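Local coordinates for dual specificity protein phosphatase 15 (Homo sapiens, PDB 1YZ4) that removes phosphate from phosphotyrosine, phosphoserine and phosphothreonine in proteins, as a dual-specificity phosphatase of which this chain is the catalytic domain, at residues A[77-80]-A[81-85]; A[128-132]-A[133-137]. The protein carries 1 engineered substitution. One frame throughout, in Å; residues are numbered along the deposited sequence.

Contact 1 (A[77-80]-A[81-85])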
ATOM      1  N   ILE A  77       0.270  -3.197   7.737  1.00 16.82           N
ATOM      2  CA  ILE A  77      -0.598  -2.028   7.636  1.00 17.24           C
ATOM      3  C   ILE A  77      -1.714  -2.004   8.676  1.00 18.32           C
ATOM      4  O   ILE A  77      -1.939  -0.989   9.336  1.00 17.96           O
ATOM      5  CB  ILE A  77      -1.236  -1.940   6.235  1.00 15.74           C
ATOM      6  CG1 ILE A  77      -0.152  -1.608   5.202  1.00 13.32           C
ATOM      7  CG2 ILE A  77      -2.351  -0.884   6.223  1.00 11.40           C
ATOM      8  CD1 ILE A  77      -0.577  -1.846   3.760  1.00 11.84           C
ATOM      9  N   HIS A  78      -2.413  -3.124   8.812  1.00 18.02           N
ATOM     10  CA  HIS A  78      -3.514  -3.215   9.755  1.00 17.49           C
ATOM     11  C   HIS A  78      -3.049  -2.948  11.184  1.00 17.15           C
ATOM     12  O   HIS A  78      -3.637  -2.126  11.894  1.00 17.65           O
ATOM     13  CB  HIS A  78      -4.165  -4.589   9.662  1.00 18.22           C
ATOM     14  CG  HIS A  78      -5.613  -4.593  10.028  1.00 16.67           C
ATOM     15  ND1 HIS A  78      -6.551  -3.833   9.362  1.00 19.91           N
ATOM     16  CD2 HIS A  78      -6.292  -5.281  10.976  1.00 18.47           C
ATOM     17  CE1 HIS A  78      -7.744  -4.053   9.883  1.00 19.16           C
ATOM     18  NE2 HIS A  78      -7.614  -4.928  10.865  1.00 19.46           N
ATOM     19  N   CYS A  79      -1.990  -3.636  11.598  1.00 17.16           N
ATOM     20  CA  CYS A  79      -1.448  -3.467  12.941  1.00 16.56           C
ATOM     21  C   CYS A  79      -1.153  -1.989  13.183  1.00 17.56           C
ATOM     22  O   CYS A  79      -1.503  -1.430  14.232  1.00 16.62           O
ATOM     23  CB  CYS A  79      -0.166  -4.288  13.109  1.00 15.09           C
ATOM     24  SG  CYS A  79       0.742  -3.948  14.647  1.00 17.45           S
ATOM     25  N   CYS A  80      -0.509  -1.357  12.208  1.00 12.14           N
ATOM     26  CA  CYS A  80      -0.184   0.056  12.320  1.00 13.70           C
ATOM     27  C   CYS A  80      -1.443   0.925  12.480  1.00 16.92           C
ATOM     28  O   CYS A  80      -1.518   1.778  13.372  1.00 15.58           O
ATOM     29  CB  CYS A  80       0.604   0.500  11.088  1.00 12.35           C
ATOM     30  SG  CYS A  80       0.649   2.285  10.814  1.00 13.98           S
ATOM     31  N   ARG A  81      -2.435   0.704  11.627  1.00 16.05           N
ATOM     32  CA  ARG A  81      -3.658   1.499  11.691  1.00 19.51           C
ATOM     33  C   ARG A  81      -4.452   1.338  12.993  1.00 18.95           C
ATOM     34  O   ARG A  81      -4.789   2.322  13.652  1.00 19.22           O
ATOM     35  CB  ARG A  81      -4.571   1.167  10.502  1.00 17.21           C
ATOM     36  CG  ARG A  81      -3.953   1.420   9.148  1.00 14.42           C
ATOM     37  CD  ARG A  81      -4.973   1.226   8.040  1.00 14.93           C
ATOM     38  NE  ARG A  81      -6.044   2.218   8.112  1.00 16.67           N
ATOM     39  CZ  ARG A  81      -7.338   1.935   7.974  1.00 14.93           C
ATOM     40  NH1 ARG A  81      -7.731   0.685   7.758  1.00  8.02           N
ATOM     41  NH2 ARG A  81      -8.236   2.906   8.041  1.00 13.16           N
ATOM     42  N   LEU A  82      -4.742   0.100  13.366  1.00 20.08           N
ATOM     43  CA  LEU A  82      -5.526  -0.149  14.565  1.00 20.56           C
ATOM     44  C   LEU A  82      -4.794   0.204  15.855  1.00 20.63           C
ATOM     45  O   LEU A  82      -5.398   0.215  16.930  1.00 21.78           O
ATOM     46  CB  LEU A  82      -5.995  -1.608  14.594  1.00 20.61           C
ATOM     47  CG  LEU A  82      -6.640  -2.135  13.302  1.00 21.58           C
ATOM     48  CD1 LEU A  82      -7.349  -3.436  13.616  1.00 23.48           C
ATOM     49  CD2 LEU A  82      -7.628  -1.128  12.725  1.00 20.01           C
ATOM     50  N   ASN A  83      -3.504   0.510  15.750  1.00 19.85           N
ATOM     51  CA  ASN A  83      -2.722   0.883  16.919  1.00 17.71           C
ATOM     52  C   ASN A  83      -2.353   2.362  16.905  1.00 18.67           C
ATOM     53  O   ASN A  83      -1.386   2.777  17.549  1.00 18.47           O
ATOM     54  CB  ASN A  83      -1.465   0.025  17.024  1.00 19.17           C
ATOM     55  CG  ASN A  83      -1.755  -1.368  17.558  1.00 20.65           C
ATOM     56  OD1 ASN A  83      -2.101  -1.538  18.732  1.00 13.68           O
ATOM     57  ND2 ASN A  83      -1.621  -2.373  16.695  1.00 19.06           N
ATOM     58  N   GLY A  84      -3.126   3.148  16.156  1.00 18.80           N
ATOM     59  CA  GLY A  84      -2.915   4.588  16.096  1.00 19.11           C
ATOM     60  C   GLY A  84      -1.754   5.154  15.295  1.00 20.54           C
ATOM     61  O   GLY A  84      -1.312   6.269  15.567  1.00 22.16           O
ATOM     62  N   GLY A  85      -1.257   4.412  14.309  1.00 20.34           N
ATOM     63  CA  GLY A  85      -0.153   4.917  13.509  1.00 16.61           C
ATOM     64  C   GLY A  85      -0.603   5.357  12.128  1.00 17.92           C
ATOM     65  O   GLY A  85      -1.798   5.471  11.864  1.00 16.63           O
TER

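Contact 2 (A[128-132]-A[133-137])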
ATOM      1  N   ALA A 128      -2.554   6.207 -10.482  1.00 10.46           N
ATOM      2  CA  ALA A 128      -2.645   4.820 -10.019  1.00 11.96           C
ATOM      3  C   ALA A 128      -2.837   3.838 -11.162  1.00 13.95           C
ATOM      4  O   ALA A 128      -3.809   3.930 -11.916  1.00 14.50           O
ATOM      5  CB  ALA A 128      -3.777   4.676  -9.025  1.00 11.15           C
ATOM      6  N   ASN A 129      -1.920   2.883 -11.280  1.00 12.28           N
ATOM      7  CA  ASN A 129      -2.021   1.914 -12.357  1.00 12.30           C
ATOM      8  C   ASN A 129      -1.087   0.717 -12.200  1.00 11.81           C
ATOM      9  O   ASN A 129       0.076   0.748 -12.605  1.00 10.88           O
ATOM     10  CB  ASN A 129      -1.778   2.632 -13.695  1.00  8.21           C
ATOM     11  CG  ASN A 129      -1.620   1.674 -14.865  1.00 13.15           C
ATOM     12  OD1 ASN A 129      -2.197   0.582 -14.879  1.00 14.19           O
ATOM     13  ND2 ASN A 129      -0.845   2.092 -15.867  1.00  8.50           N
ATOM     14  N   PRO A 130      -1.581  -0.356 -11.579  1.00 15.65           N
ATOM     15  CA  PRO A 130      -0.724  -1.535 -11.417  1.00 14.49           C
ATOM     16  C   PRO A 130      -0.525  -2.210 -12.773  1.00 15.38           C
ATOM     17  O   PRO A 130      -1.421  -2.190 -13.618  1.00 13.04           O
ATOM     18  CB  PRO A 130      -1.500  -2.393 -10.415  1.00 12.53           C
ATOM     19  CG  PRO A 130      -2.907  -1.972 -10.611  1.00 13.99           C
ATOM     20  CD  PRO A 130      -2.814  -0.484 -10.786  1.00 11.56           C
ATOM     21  N   ASN A 131       0.652  -2.791 -12.991  1.00 16.97           N
ATOM     22  CA  ASN A 131       0.928  -3.441 -14.268  1.00 16.77           C
ATOM     23  C   ASN A 131      -0.019  -4.629 -14.517  1.00 15.92           C
ATOM     24  O   ASN A 131      -0.576  -5.206 -13.578  1.00 16.16           O
ATOM     25  CB  ASN A 131       2.409  -3.870 -14.345  1.00 12.94           C
ATOM     26  CG  ASN A 131       2.719  -5.114 -13.522  1.00 17.39           C
ATOM     27  OD1 ASN A 131       2.084  -6.161 -13.698  1.00 21.48           O
ATOM     28  ND2 ASN A 131       3.713  -5.012 -12.630  1.00  8.48           N
ATOM     29  N   PRO A 132      -0.215  -5.005 -15.793  1.00 17.92           N
ATOM     30  CA  PRO A 132      -1.099  -6.117 -16.170  1.00 17.97           C
ATOM     31  C   PRO A 132      -0.963  -7.379 -15.314  1.00 18.04           C
ATOM     32  O   PRO A 132      -1.965  -7.994 -14.946  1.00 17.55           O
ATOM     33  CB  PRO A 132      -0.723  -6.367 -17.628  1.00 18.51           C
ATOM     34  CG  PRO A 132      -0.377  -5.000 -18.108  1.00 19.43           C
ATOM     35  CD  PRO A 132       0.473  -4.472 -16.983  1.00 16.22           C
ATOM     36  N   GLY A 133       0.273  -7.758 -14.997  1.00 15.40           N
ATOM     37  CA  GLY A 133       0.492  -8.952 -14.196  1.00 13.25           C
ATOM     38  C   GLY A 133       0.016  -8.822 -12.764  1.00 12.54           C
ATOM     39  O   GLY A 133      -0.506  -9.776 -12.181  1.00  9.70           O
ATOM     40  N   PHE A 134       0.192  -7.639 -12.187  1.00 12.40           N
ATOM     41  CA  PHE A 134      -0.238  -7.418 -10.810  1.00 13.67           C
ATOM     42  C   PHE A 134      -1.761  -7.387 -10.718  1.00 12.74           C
ATOM     43  O   PHE A 134      -2.336  -7.721  -9.686  1.00 12.80           O
ATOM     44  CB  PHE A 134       0.341  -6.102 -10.266  1.00 11.23           C
ATOM     45  CG  PHE A 134       1.835  -6.111 -10.129  1.00  9.74           C
ATOM     46  CD1 PHE A 134       2.558  -7.291 -10.292  1.00  9.21           C
ATOM     47  CD2 PHE A 134       2.521  -4.944  -9.812  1.00  9.27           C
ATOM     48  CE1 PHE A 134       3.943  -7.305 -10.139  1.00  9.28           C
ATOM     49  CE2 PHE A 134       3.901  -4.948  -9.657  1.00 10.41           C
ATOM     50  CZ  PHE A 134       4.615  -6.130  -9.821  1.00  9.73           C
ATOM     51  N   ARG A 135      -2.412  -6.989 -11.803  1.00 14.48           N
ATOM     52  CA  ARG A 135      -3.867  -6.924 -11.815  1.00 17.72           C
ATOM     53  C   ARG A 135      -4.446  -8.335 -11.763  1.00 16.85           C
ATOM     54  O   ARG A 135      -5.460  -8.571 -11.105  1.00 16.96           O
ATOM     55  CB  ARG A 135      -4.331  -6.138 -13.052  1.00 18.01           C
ATOM     56  CG  ARG A 135      -3.673  -4.747 -13.101  1.00 21.01           C
ATOM     57  CD  ARG A 135      -3.887  -3.984 -14.394  1.00 20.83           C
ATOM     58  NE  ARG A 135      -5.194  -3.345 -14.465  1.00 24.09           N
ATOM     59  CZ  ARG A 135      -5.385  -2.030 -14.523  1.00 23.29           C
ATOM     60  NH1 ARG A 135      -4.357  -1.194 -14.512  1.00 25.21           N
ATOM     61  NH2 ARG A 135      -6.615  -1.550 -14.614  1.00 27.96           N
ATOM     62  N   GLN A 136      -3.775  -9.276 -12.428  1.00 18.59           N
ATOM     63  CA  GLN A 136      -4.209 -10.674 -12.442  1.00 18.67           C
ATOM     64  C   GLN A 136      -4.022 -11.250 -11.051  1.00 18.11           C
ATOM     65  O   GLN A 136      -4.888 -11.971 -10.544  1.00 13.61           O
ATOM     66  CB  GLN A 136      -3.387 -11.490 -13.441  1.00 22.16           C
ATOM     67  CG  GLN A 136      -3.616 -11.094 -14.891  1.00 33.71           C
ATOM     68  CD  GLN A 136      -2.874 -11.982 -15.872  1.00 39.08           C
ATOM     69  OE1 GLN A 136      -1.642 -11.957 -15.953  1.00 42.25           O
ATOM     70  NE2 GLN A 136      -3.625 -12.781 -16.622  1.00 43.52           N
ATOM     71  N   GLN A 137      -2.881 -10.926 -10.445  1.00 15.56           N
ATOM     72  CA  GLN A 137      -2.571 -11.383  -9.104  1.00 14.82           C
ATOM     73  C   GLN A 137      -3.608 -10.802  -8.146  1.00 16.49           C
ATOM     74  O   GLN A 137      -3.979 -11.440  -7.158  1.00 13.81           O
ATOM     75  CB  GLN A 137      -1.156 -10.950  -8.707  1.00 14.17           C
ATOM     76  CG  GLN A 137      -0.072 -11.663  -9.498  1.00 10.24           C
ATOM     77  CD  GLN A 137       1.333 -11.292  -9.057  1.00 13.18           C
ATOM     78  OE1 GLN A 137       1.645 -11.281  -7.863  1.00 10.43           O
ATOM     79  NE2 GLN A 137       2.196 -11.003 -10.023  1.00 10.54           N
TER

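Contact 1 (A[77-80]-A[81-85])
The side chain of Leu-82 lies over the imidazole of His-78, one helical turn earlier. Its CG sits 3.9 Å from the ring centroid and almost on the ring normal, a CH-pi contact. CG of His-78 is anti to its backbone N (chi1 -152°), and this carries the ring forward along the helix, under Leu-82. The rotation of the ring is further fixed from outside, since ND1 is hydrogen-bonded to the hydroxyl of Tyr-105. Ile-77 and Arg-81 run side by side. CG2 of Ile-77 packs against CD of Arg-81 at 3.8 Å. The arginine chain then bends at chi3 (65°). Beyond the bend NH1 bonds the same Tyr-105 hydroxyl and NH2 bonds the carbonyl O of Pro-13.

Helix 70-82 closes here in a Schellman motif. Gly-85 N donates to Cys-80 O at 2.8 Å, outside the bond from Gly-84 N to Arg-81 O. Gly-84 is the C-prime residue and has the positive phi (75°) that glycine takes easily.

Asn-83 folds its side chain back over the same end. Its ND2 donates to Cys-79 O at 2.6 Å, with the carbonyl near the amide plane. Its backbone N adds only weak bonds to Cys-79 O and Cys-80 O. The sulfur of Cys-79 lies 3.5 Å from ND2 of Asn-83. Cys-80 is buried. Its SG is 3.6 Å from the carbonyl C of Gly-85 and its side chain touches Cys-87 and His-36 of the central sheet.

Contact 2 (A[128-132]-A[133-137])
Asn-131 caps the first turn of helix 132-143 with its side chain. OD1 accepts from Phe-134 N at 2.8 Å, the donor standing above the carbonyl plane of the amide. CG of Asn-131 lies between its own backbone N and carbonyl carbon (chi1 76°), which curls the amide over the helix start. The main chain adds to this grip. Asn-131 O takes Arg-135 N at 3.1 Å, and Phe-134 N reaches the same oxygen only weakly. Pro-132 O receives weak bonds from Arg-135 N and Gln-136 N.

A second set of contacts is between amide and ring. The Asn-131 amide tilts over one face of the Phe-134 ring. ND2 stands near the ring centre, 3.0 Å from CE2 of Phe-134, and CG lies farther out toward the rim. The planes are inclined by 46°. ND2 is hydrogen-bonded to OD1 of Asp-60, so the amide is held at both ends.

One side-chain bond is made by Arg-135. Its chain bends at chi3, and NH1 donates to Pro-130 O at 3.2 Å. This carbonyl meets the guanidinium at its edge, close to its plane, and the bond is fairly straight.

Apolar packing completes the turn. CG of Pro-130 meets CG of Arg-135 at 3.8 Å, and CB of Pro-130 meets CB of Phe-134 at 4.1 Å. Pro-130 also packs on Thr-99 and Thr-100 of helix 97-110, and Phe-134 on Thr-100 and Ile-66.

This is an asparagine N-cap, built from the Pro-Asn-Pro-Gly-Phe sequence. It ties the loop that follows helix 114-123 to the loop after strand 52-56. Phe-134 packs on Arg-97, at the arginine position of the family's HCX5R phosphate-binding loop, and the backbone of Asn-129 bonds Ile-95 there. Engineered Ser-91 holds that loop's predicted cysteine position.

Overall arrangement
Contact 1 closes a helix at its C-terminal end. Contact 2 opens one at its N-terminal end. They lie on opposite sides of the chain's centre, about 26 Å apart between centres and about 14 Å between nearest atoms. Helix 97-110 connects them: Tyr-105 and Val-109 meet contact 1, while Arg-97, Thr-99 and Thr-100 meet contact 2. Contact 2 is the nearer to the active site. The side chain of Phe-134 is about 8 Å from that of Ser-91, an engineered residue at the predicted phosphocysteine position, and about 6 Å from a bound sulfate, probably from the crystallisation liquor. The side chain of Ile-77 in contact 1 is about 12 Å from that of Ser-91.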